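Local coordinates for protein-S-isoprenylcysteine O-methyltransferase (Tribolium castaneum, PDB 5V7P) that methylates the carboxyl group of isoprenylated C-terminal cysteines of proteins, using S-adenosyl-L-methionine as methyl donor, as an integral membrane enzyme of the endoplasmic reticulum, at residues Gly6-Gln11 / Phe55-Phe60; Met25-Tyr30 / Val36-Ile41. One frame throughout, in Å; residues are numbered along the deposited sequence. Where two conformers were deposited one is given.

Contact 1 (Gly6-Gln11 / Phe55-Phe60); sequences GKISLQ and FFYNEF. With MPG ([(Z)-octadec-9-enyl] (2R)-2,3-bis(oxidanyl)propanoate), chain T.
Ile8 and Tyr57 reach for each other from opposite directions, and the aliphatic branches meet the phenol ring in two ways. The methyl CG2 of Ile8 stands over one ring face, 4.3 Å from the Tyr57 ring centroid and 27° off its normal, a CH-pi contact. CD1, at the end of the other branch, lies beyond the ring on the same side, 3.6 Å from Tyr57 CE1. On Tyr57, CG lies beside the backbone N and anti to the carbonyl carbon (chi1 -71°), which sends the ring from the turn toward the helix. Its hydroxyl lies near both Gln11 and a lipid: Tyr57 OH is 3.7 Å from Gln11 OE1, too far to count as a bond, and 3.1 Å from C10 of the bound MPG, at the cis double bond of the octadecenyl tail. The same lipid starts beside Ile8 and Gln11, its C1 3.5 Å from Ile8 CD1, and crosses to Phe56, whose ring lies obliquely against tail atom C8. An extended Lys7 chain carries NZ to the lipid head group, where it donates a hydrogen bond of 3.0 Å to MPG O3. With the Tyr57 ring cut back to an alanine here, Ile8 is likely to lose its aromatic partner and the middle of the lipid tail one of its neighbours. Both Ile8 and Tyr57 also touch Ala65 of helix 59-84, while Asn58 N-caps that helix through the backbone N of Ala61. This is a short connection between two consecutive transmembrane helices, 35-56 and 59-84, packed against helix 4-29 beside a bound lipid.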
loop_
_atom_site.group_PDB
_atom_site.type_symbol
_atom_site.label_atom_id
_atom_site.label_comp_id
_atom_site.label_asym_id
_atom_site.label_seq_id
_atom_site.Cartn_x
_atom_site.Cartn_y
_atom_site.Cartn_z
ATOM N N GLY A 6 6.847 0.196 -17.741
ATOM C CA GLY A 6 7.251 1.475 -17.183
ATOM C C GLY A 6 7.109 2.612 -18.176
ATOM O O GLY A 6 6.702 3.719 -17.812
ATOM N N LYS A 7 7.440 2.359 -19.446
ATOM C CA LYS A 7 7.296 3.396 -20.461
ATOM C C LYS A 7 5.831 3.695 -20.751
ATOM O O LYS A 7 5.479 4.846 -21.033
ATOM C CB LYS A 7 8.019 2.986 -21.743
ATOM C CG LYS A 7 9.531 2.892 -21.603
ATOM C CD LYS A 7 10.214 2.918 -22.962
ATOM C CE LYS A 7 11.716 2.697 -22.841
ATOM N NZ LYS A 7 12.411 2.773 -24.156
ATOM N N ILE A 8 4.966 2.680 -20.688
ATOM C CA ILE A 8 3.536 2.905 -20.889
ATOM C C ILE A 8 3.007 3.878 -19.844
ATOM O O ILE A 8 2.293 4.835 -20.164
ATOM C CB ILE A 8 2.773 1.567 -20.853
ATOM C CG1 ILE A 8 3.272 0.618 -21.953
ATOM C CG2 ILE A 8 1.266 1.790 -20.975
ATOM C CD1 ILE A 8 3.338 1.228 -23.333
ATOM N N SER A 9 3.358 3.654 -18.576
ATOM C CA SER A 9 2.870 4.528 -17.517
ATOM C C SER A 9 3.425 5.940 -17.666
ATOM O O SER A 9 2.720 6.921 -17.402
ATOM C CB SER A 9 3.236 3.949 -16.152
ATOM O OG SER A 9 4.637 3.982 -15.941
ATOM N N LEU A 10 4.682 6.065 -18.094
ATOM C CA LEU A 10 5.291 7.387 -18.210
ATOM C C LEU A 10 4.695 8.168 -19.373
ATOM O O LEU A 10 4.422 9.368 -19.247
ATOM C CB LEU A 10 6.810 7.245 -18.354
ATOM C CG LEU A 10 7.717 8.457 -18.102
ATOM C CD1 LEU A 10 7.709 9.427 -19.276
ATOM C CD2 LEU A 10 7.352 9.180 -16.807
ATOM N N GLN A 11 4.475 7.508 -20.511
ATOM C CA GLN A 11 3.850 8.183 -21.642
ATOM C C GLN A 11 2.437 8.639 -21.300
ATOM O O GLN A 11 2.047 9.770 -21.610
ATOM C CB GLN A 11 3.830 7.256 -22.856
ATOM C CG GLN A 11 5.204 6.933 -23.417
ATOM C CD GLN A 11 5.161 5.840 -24.468
ATOM O OE1 GLN A 11 4.461 4.838 -24.311
ATOM N NE2 GLN A 11 5.904 6.031 -25.551
ATOM N N PHE A 55 -8.073 2.146 -27.419
ATOM C CA PHE A 55 -7.877 1.792 -28.819
ATOM C C PHE A 55 -6.423 1.439 -29.111
ATOM O O PHE A 55 -6.152 0.541 -29.915
ATOM C CB PHE A 55 -8.335 2.945 -29.713
ATOM C CG PHE A 55 -8.138 2.690 -31.177
ATOM C CD1 PHE A 55 -9.009 1.868 -31.872
ATOM C CD2 PHE A 55 -7.088 3.280 -31.861
ATOM C CE1 PHE A 55 -8.832 1.632 -33.220
ATOM C CE2 PHE A 55 -6.906 3.049 -33.211
ATOM C CZ PHE A 55 -7.780 2.224 -33.892
ATOM N N PHE A 56 -5.479 2.125 -28.468
ATOM C CA PHE A 56 -4.062 1.939 -28.749
ATOM C C PHE A 56 -3.386 0.908 -27.856
ATOM O O PHE A 56 -2.217 0.585 -28.091
ATOM C CB PHE A 56 -3.320 3.276 -28.606
ATOM C CG PHE A 56 -3.534 4.228 -29.751
ATOM C CD1 PHE A 56 -3.804 3.763 -31.029
ATOM C CD2 PHE A 56 -3.453 5.596 -29.547
ATOM C CE1 PHE A 56 -3.991 4.638 -32.072
ATOM C CE2 PHE A 56 -3.642 6.475 -30.592
ATOM C CZ PHE A 56 -3.912 5.992 -31.855
ATOM N N TYR A 57 -4.075 0.388 -26.849
ATOM C CA TYR A 57 -3.476 -0.545 -25.913
ATOM C C TYR A 57 -4.345 -1.783 -25.786
ATOM O O TYR A 57 -5.571 -1.721 -25.923
ATOM C CB TYR A 57 -3.283 0.090 -24.531
ATOM C CG TYR A 57 -2.198 1.137 -24.493
ATOM C CD1 TYR A 57 -0.884 0.805 -24.775
ATOM C CD2 TYR A 57 -2.485 2.457 -24.164
ATOM C CE1 TYR A 57 0.112 1.747 -24.742
ATOM C CE2 TYR A 57 -1.489 3.411 -24.126
ATOM C CZ TYR A 57 -0.191 3.049 -24.414
ATOM O OH TYR A 57 0.814 3.987 -24.379
ATOM N N ASN A 58 -3.694 -2.915 -25.531
ATOM C CA ASN A 58 -4.409 -4.137 -25.213
ATOM C C ASN A 58 -4.840 -4.099 -23.747
ATOM O O ASN A 58 -4.633 -3.112 -23.036
ATOM C CB ASN A 58 -3.545 -5.358 -25.530
ATOM C CG ASN A 58 -2.320 -5.463 -24.642
ATOM O OD1 ASN A 58 -1.925 -4.501 -23.985
ATOM N ND2 ASN A 58 -1.703 -6.639 -24.630
ATOM N N GLU A 59 -5.453 -5.190 -23.287
ATOM C CA GLU A 59 -6.017 -5.210 -21.940
ATOM C C GLU A 59 -4.949 -4.935 -20.888
ATOM O O GLU A 59 -5.129 -4.081 -20.012
ATOM C CB GLU A 59 -6.700 -6.554 -21.682
ATOM C CG GLU A 59 -7.984 -6.754 -22.474
ATOM C CD GLU A 59 -9.099 -5.827 -22.026
ATOM O OE1 GLU A 59 -9.083 -5.396 -20.854
ATOM O OE2 GLU A 59 -9.989 -5.525 -22.849
ATOM N N PHE A 60 -3.823 -5.648 -20.959
ATOM C CA PHE A 60 -2.783 -5.492 -19.945
ATOM C C PHE A 60 -2.244 -4.067 -19.920
ATOM O O PHE A 60 -2.158 -3.443 -18.856
ATOM C CB PHE A 60 -1.650 -6.487 -20.197
ATOM C CG PHE A 60 -0.397 -6.184 -19.424
ATOM C CD1 PHE A 60 -0.276 -6.562 -18.096
ATOM C CD2 PHE A 60 0.661 -5.518 -20.024
ATOM C CE1 PHE A 60 0.875 -6.282 -17.382
ATOM C CE2 PHE A 60 1.813 -5.235 -19.314
ATOM C CZ PHE A 60 1.921 -5.618 -17.992
HETATM C C2 MPG T . 5.443 2.683 -26.811
HETATM C C3 MPG T . 4.333 1.971 -27.586
HETATM C C4 MPG T . 3.604 2.925 -28.530
HETATM C C5 MPG T . 2.901 4.018 -27.727
HETATM C C6 MPG T . 1.458 4.197 -28.190
HETATM C C7 MPG T . 1.066 5.669 -28.059
HETATM C C8 MPG T . -0.393 5.818 -27.620
HETATM C C9 MPG T . -0.540 6.898 -26.550
HETATM C C10 MPG T . 0.153 6.827 -25.432
HETATM C C11 MPG T . 0.011 7.898 -24.354
HETATM C C12 MPG T . 0.453 9.259 -24.889
HETATM C C13 MPG T . -0.641 10.287 -24.609
HETATM O O1 MPG T . 7.304 1.829 -25.573
HETATM C C1 MPG T . 5.911 1.771 -25.681
HETATM C CXD MPG T . 8.990 0.067 -26.239
HETATM O O2 MPG T . 9.045 -1.329 -26.143
HETATM C C21 MPG T . 10.340 0.655 -25.840
HETATM O O3 MPG T . 10.379 2.014 -26.181
HETATM O O4 MPG T . 7.570 -0.037 -24.361
HETATM C CX3 MPG T . 7.906 0.596 -25.305
#

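Contact 2 (Met25-Tyr30 / Val36-Ile41); sequences MFNHYY and VVNTLI. With UND (undecane), chain E; MPG ([(Z)-octadec-9-enyl] (2R)-2,3-bis(oxidanyl)propanoate), chain Z; MPG ([(Z)-octadec-9-enyl] (2R)-2,3-bis(oxidanyl)propanoate), chain Y.
The carboxamides of Asn27 and Asn38 slide past each other in opposite directions with their planes 77° apart, nearly crosswise. The Asn27 amide gives its ND2 to Asn38 OD1 from well above the carbonyl plane and not on a lone pair; the bond is 3.1 Å with an N-H...O angle of 152°. Among the rings of 25-30, His28 has C8 of undecane over one face, 3.4 Å above the plane and shifted toward the rim. Tyr30 takes Tyr29 CD2 on one face and has the carbonyl O of Phe26 at its edge.

Asn27 works at both ends of its amide. Its CG sits beside the backbone N (chi1 -72°), and the amide is turned so that ND2 faces helix 35-56, while OD1 accepts a 3.1 Å hydrogen bond from O3 of MPG chain Z. The Ile41 side chain arrives from the opposite direction, with CD1 3.6 Å from Asn27 ND2, an apolar cover beside the polar pair. Asn38 is held by several bonds: its OD1 also bonds to Tyr80 OH, and its ND2 to the carbonyls of Asn34 and Ile32, which probably fixes the rotation of the amide. Its CG also packs against the tail of MPG chain Y, 3.8 Å from C3. The buried polar cluster thus ties the probable lumenal end of helix 4-29 to the start of helix 35-56 across their short loop, and through Tyr80 to helix 59-84; no strands take part.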
loop_
_atom_site.group_PDB
_atom_site.type_symbol
_atom_site.label_atom_id
_atom_site.label_comp_id
_atom_site.label_asym_id
_atom_site.label_seq_id
_atom_site.Cartn_x
_atom_site.Cartn_y
_atom_site.Cartn_z
ATOM N N MET A 25 -5.146 25.708 -18.602
ATOM C CA MET A 25 -4.608 26.982 -19.072
ATOM C C MET A 25 -5.643 27.734 -19.896
ATOM O O MET A 25 -5.828 28.945 -19.723
ATOM C CB MET A 25 -3.340 26.749 -19.896
ATOM C CG MET A 25 -2.114 26.363 -19.077
ATOM S SD MET A 25 -1.522 27.678 -17.992
ATOM C CE MET A 25 -1.021 28.923 -19.176
ATOM N N PHE A 26 -6.331 27.031 -20.798
ATOM C CA PHE A 26 -7.365 27.668 -21.608
ATOM C C PHE A 26 -8.502 28.184 -20.737
ATOM O O PHE A 26 -8.974 29.313 -20.914
ATOM C CB PHE A 26 -7.904 26.679 -22.648
ATOM C CG PHE A 26 -7.122 26.644 -23.936
ATOM C CD1 PHE A 26 -6.699 27.812 -24.548
ATOM C CD2 PHE A 26 -6.829 25.434 -24.546
ATOM C CE1 PHE A 26 -5.990 27.774 -25.733
ATOM C CE2 PHE A 26 -6.120 25.390 -25.732
ATOM C CZ PHE A 26 -5.701 26.562 -26.325
ATOM N N ASN A 27 -8.959 27.367 -19.786
ATOM C CA ASN A 27 -10.081 27.768 -18.945
ATOM C C ASN A 27 -9.728 28.946 -18.049
ATOM O O ASN A 27 -10.611 29.729 -17.681
ATOM C CB ASN A 27 -10.546 26.584 -18.098
ATOM C CG ASN A 27 -11.256 25.528 -18.916
ATOM O OD1 ASN A 27 -11.300 25.602 -20.145
ATOM N ND2 ASN A 27 -11.815 24.533 -18.238
ATOM N N HIS A 28 -8.453 29.092 -17.690
ATOM C CA HIS A 28 -8.054 30.184 -16.811
ATOM C C HIS A 28 -7.980 31.504 -17.567
ATOM O O HIS A 28 -8.508 32.523 -17.107
ATOM C CB HIS A 28 -6.708 29.866 -16.161
ATOM C CG HIS A 28 -6.155 30.992 -15.346
ATOM N ND1 HIS A 28 -6.834 31.541 -14.280
ATOM C CD2 HIS A 28 -4.991 31.678 -15.445
ATOM C CE1 HIS A 28 -6.111 32.515 -13.755
ATOM N NE2 HIS A 28 -4.988 32.617 -14.443
ATOM N N TYR A 29 -7.331 31.504 -18.733
ATOM C CA TYR A 29 -7.158 32.735 -19.493
ATOM C C TYR A 29 -8.472 33.266 -20.059
ATOM O O TYR A 29 -8.559 34.460 -20.363
ATOM C CB TYR A 29 -6.140 32.504 -20.615
ATOM C CG TYR A 29 -6.177 33.543 -21.715
ATOM C CD1 TYR A 29 -5.525 34.761 -21.573
ATOM C CD2 TYR A 29 -6.863 33.302 -22.898
ATOM C CE1 TYR A 29 -5.557 35.712 -22.578
ATOM C CE2 TYR A 29 -6.901 34.245 -23.907
ATOM C CZ TYR A 29 -6.246 35.447 -23.742
ATOM O OH TYR A 29 -6.283 36.388 -24.747
ATOM N N TYR A 30 -9.496 32.420 -20.195
ATOM C CA TYR A 30 -10.792 32.835 -20.718
ATOM C C TYR A 30 -11.845 33.000 -19.625
ATOM O O TYR A 30 -13.043 33.059 -19.929
ATOM C CB TYR A 30 -11.279 31.838 -21.772
ATOM C CG TYR A 30 -10.642 32.032 -23.127
ATOM C CD1 TYR A 30 -11.042 33.070 -23.959
ATOM C CD2 TYR A 30 -9.645 31.179 -23.576
ATOM C CE1 TYR A 30 -10.465 33.253 -25.200
ATOM C CE2 TYR A 30 -9.061 31.355 -24.815
ATOM C CZ TYR A 30 -9.475 32.393 -25.624
ATOM O OH TYR A 30 -8.895 32.569 -26.859
ATOM N N VAL A 36 -18.967 23.788 -12.297
ATOM C CA VAL A 36 -19.595 22.697 -13.034
ATOM C C VAL A 36 -19.185 22.740 -14.497
ATOM O O VAL A 36 -19.146 21.700 -15.166
ATOM C CB VAL A 36 -21.132 22.718 -12.890
ATOM C CG1 VAL A 36 -21.574 23.340 -11.559
ATOM C CG2 VAL A 36 -21.819 23.400 -14.082
ATOM N N VAL A 37 -18.871 23.924 -15.023
ATOM C CA VAL A 37 -18.385 24.019 -16.394
ATOM C C VAL A 37 -16.997 23.405 -16.502
ATOM O O VAL A 37 -16.716 22.620 -17.413
ATOM C CB VAL A 37 -18.396 25.483 -16.868
ATOM C CG1 VAL A 37 -17.797 25.602 -18.269
ATOM C CG2 VAL A 37 -19.815 26.032 -16.842
ATOM N N ASN A 38 -16.106 23.762 -15.575
ATOM C CA ASN A 38 -14.788 23.140 -15.545
ATOM C C ASN A 38 -14.901 21.634 -15.355
ATOM O O ASN A 38 -14.152 20.864 -15.969
ATOM C CB ASN A 38 -13.941 23.760 -14.432
ATOM C CG ASN A 38 -13.402 25.126 -14.804
ATOM O OD1 ASN A 38 -12.282 25.248 -15.301
ATOM N ND2 ASN A 38 -14.198 26.162 -14.564
ATOM N N THR A 39 -15.838 21.194 -14.513
ATOM C CA THR A 39 -16.044 19.764 -14.310
ATOM C C THR A 39 -16.400 19.074 -15.621
ATOM O O THR A 39 -15.813 18.045 -15.974
ATOM C CB THR A 39 -17.143 19.538 -13.268
ATOM O OG1 THR A 39 -16.759 20.146 -12.028
ATOM C CG2 THR A 39 -17.388 18.047 -13.036
ATOM N N LEU A 40 -17.358 19.633 -16.361
ATOM C CA LEU A 40 -17.826 18.976 -17.576
ATOM C C LEU A 40 -16.803 19.071 -18.701
ATOM O O LEU A 40 -16.731 18.170 -19.544
ATOM C CB LEU A 40 -19.166 19.573 -18.005
ATOM C CG LEU A 40 -20.311 19.372 -17.006
ATOM C CD1 LEU A 40 -21.548 20.139 -17.445
ATOM C CD2 LEU A 40 -20.640 17.892 -16.827
ATOM N N ILE A 41 -16.003 20.140 -18.734
ATOM C CA ILE A 41 -14.924 20.214 -19.714
ATOM C C ILE A 41 -13.891 19.128 -19.441
ATOM O O ILE A 41 -13.411 18.460 -20.366
ATOM C CB ILE A 41 -14.284 21.617 -19.711
ATOM C CG1 ILE A 41 -15.268 22.644 -20.277
ATOM C CG2 ILE A 41 -12.979 21.624 -20.523
ATOM C CD1 ILE A 41 -14.768 24.083 -20.246
HETATM C C1 UND E . -0.197 23.219 -13.686
HETATM C C2 UND E . -1.665 23.567 -13.926
HETATM C C3 UND E . -1.770 24.980 -14.493
HETATM C C4 UND E . -3.238 25.394 -14.569
HETATM C C5 UND E . -3.331 26.877 -14.924
HETATM C C6 UND E . -3.192 27.722 -13.661
HETATM C C7 UND E . -2.924 29.176 -14.045
HETATM C C8 UND E . -3.228 30.081 -12.854
HETATM C C9 UND E . -2.040 31.004 -12.583
HETATM C C10 UND E . -2.431 32.025 -11.515
HETATM C C11 UND E . -1.176 32.587 -10.854
HETATM C C2 MPG Z . -8.382 21.569 -25.959
HETATM C C3 MPG Z . -7.299 20.931 -25.092
HETATM C C4 MPG Z . -7.057 19.497 -25.556
HETATM C C5 MPG Z . -6.227 19.521 -26.838
HETATM C C6 MPG Z . -5.470 18.205 -26.986
HETATM C C7 MPG Z . -4.004 18.499 -27.295
HETATM C C8 MPG Z . -3.326 19.078 -26.053
HETATM C C9 MPG Z . -1.882 19.441 -26.389
HETATM C C10 MPG Z . -0.953 18.508 -26.429
HETATM C C11 MPG Z . -1.309 17.052 -26.140
HETATM O O1 MPG Z . -9.401 23.476 -24.952
HETATM C C1 MPG Z . -9.505 22.087 -25.064
HETATM C CXD MPG Z . -11.913 23.747 -24.782
HETATM O O2 MPG Z . -12.912 24.467 -25.445
HETATM C C21 MPG Z . -11.983 24.048 -23.287
HETATM O O3 MPG Z . -10.691 24.090 -22.746
HETATM O O4 MPG Z . -10.479 25.069 -26.100
HETATM C CX3 MPG Z . -10.555 24.163 -25.339
HETATM C C2 MPG Y . -12.480 27.107 -10.280
HETATM C C3 MPG Y . -12.314 25.923 -11.231
HETATM C C4 MPG Y . -12.714 24.643 -10.502
HETATM C C5 MPG Y . -11.788 23.497 -10.902
HETATM C C6 MPG Y . -12.267 22.219 -10.217
HETATM C C7 MPG Y . -12.498 21.097 -11.234
HETATM C C8 MPG Y . -13.624 20.173 -10.771
HETATM C C9 MPG Y . -13.052 18.870 -10.212
HETATM C C10 MPG Y . -13.783 18.082 -9.447
HETATM C C11 MPG Y . -15.227 18.445 -9.090
HETATM C C12 MPG Y . -15.935 17.226 -8.503
HETATM C C13 MPG Y . -17.444 17.382 -8.680
HETATM O O1 MPG Y . -12.363 29.487 -10.126
HETATM C C1 MPG Y . -12.187 28.413 -11.012
HETATM C CXD MPG Y . -12.057 32.017 -10.112
HETATM O O2 MPG Y . -10.978 32.863 -9.826
HETATM C C21 MPG Y . -13.031 32.027 -8.934
HETATM O O3 MPG Y . -13.789 33.206 -8.971
HETATM O O4 MPG Y . -10.426 30.447 -10.730
HETATM C CX3 MPG Y . -11.538 30.598 -10.351
#

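Contact 1 and contact 2 both bring helix 4-29 against the 35-56 region, contact 2 at the turn of the hairpin and contact 1 just past its far end. Their centres are 28 Å apart and their nearest atoms about 17 Å, so they do not touch. Along the chain the order is 6-11, 25-30, 36-41, 55-60: contact 2 lies at the short, probably lumenal turn, contact 1 where the chain comes back to what is probably the cytoplasmic side and starts helix 59-84. Helix 59-84 borders both. Lipid-like molecules lie at each contact, but both lie away from the S-adenosyl-L-methionine site and are plain packing beside bound lipid.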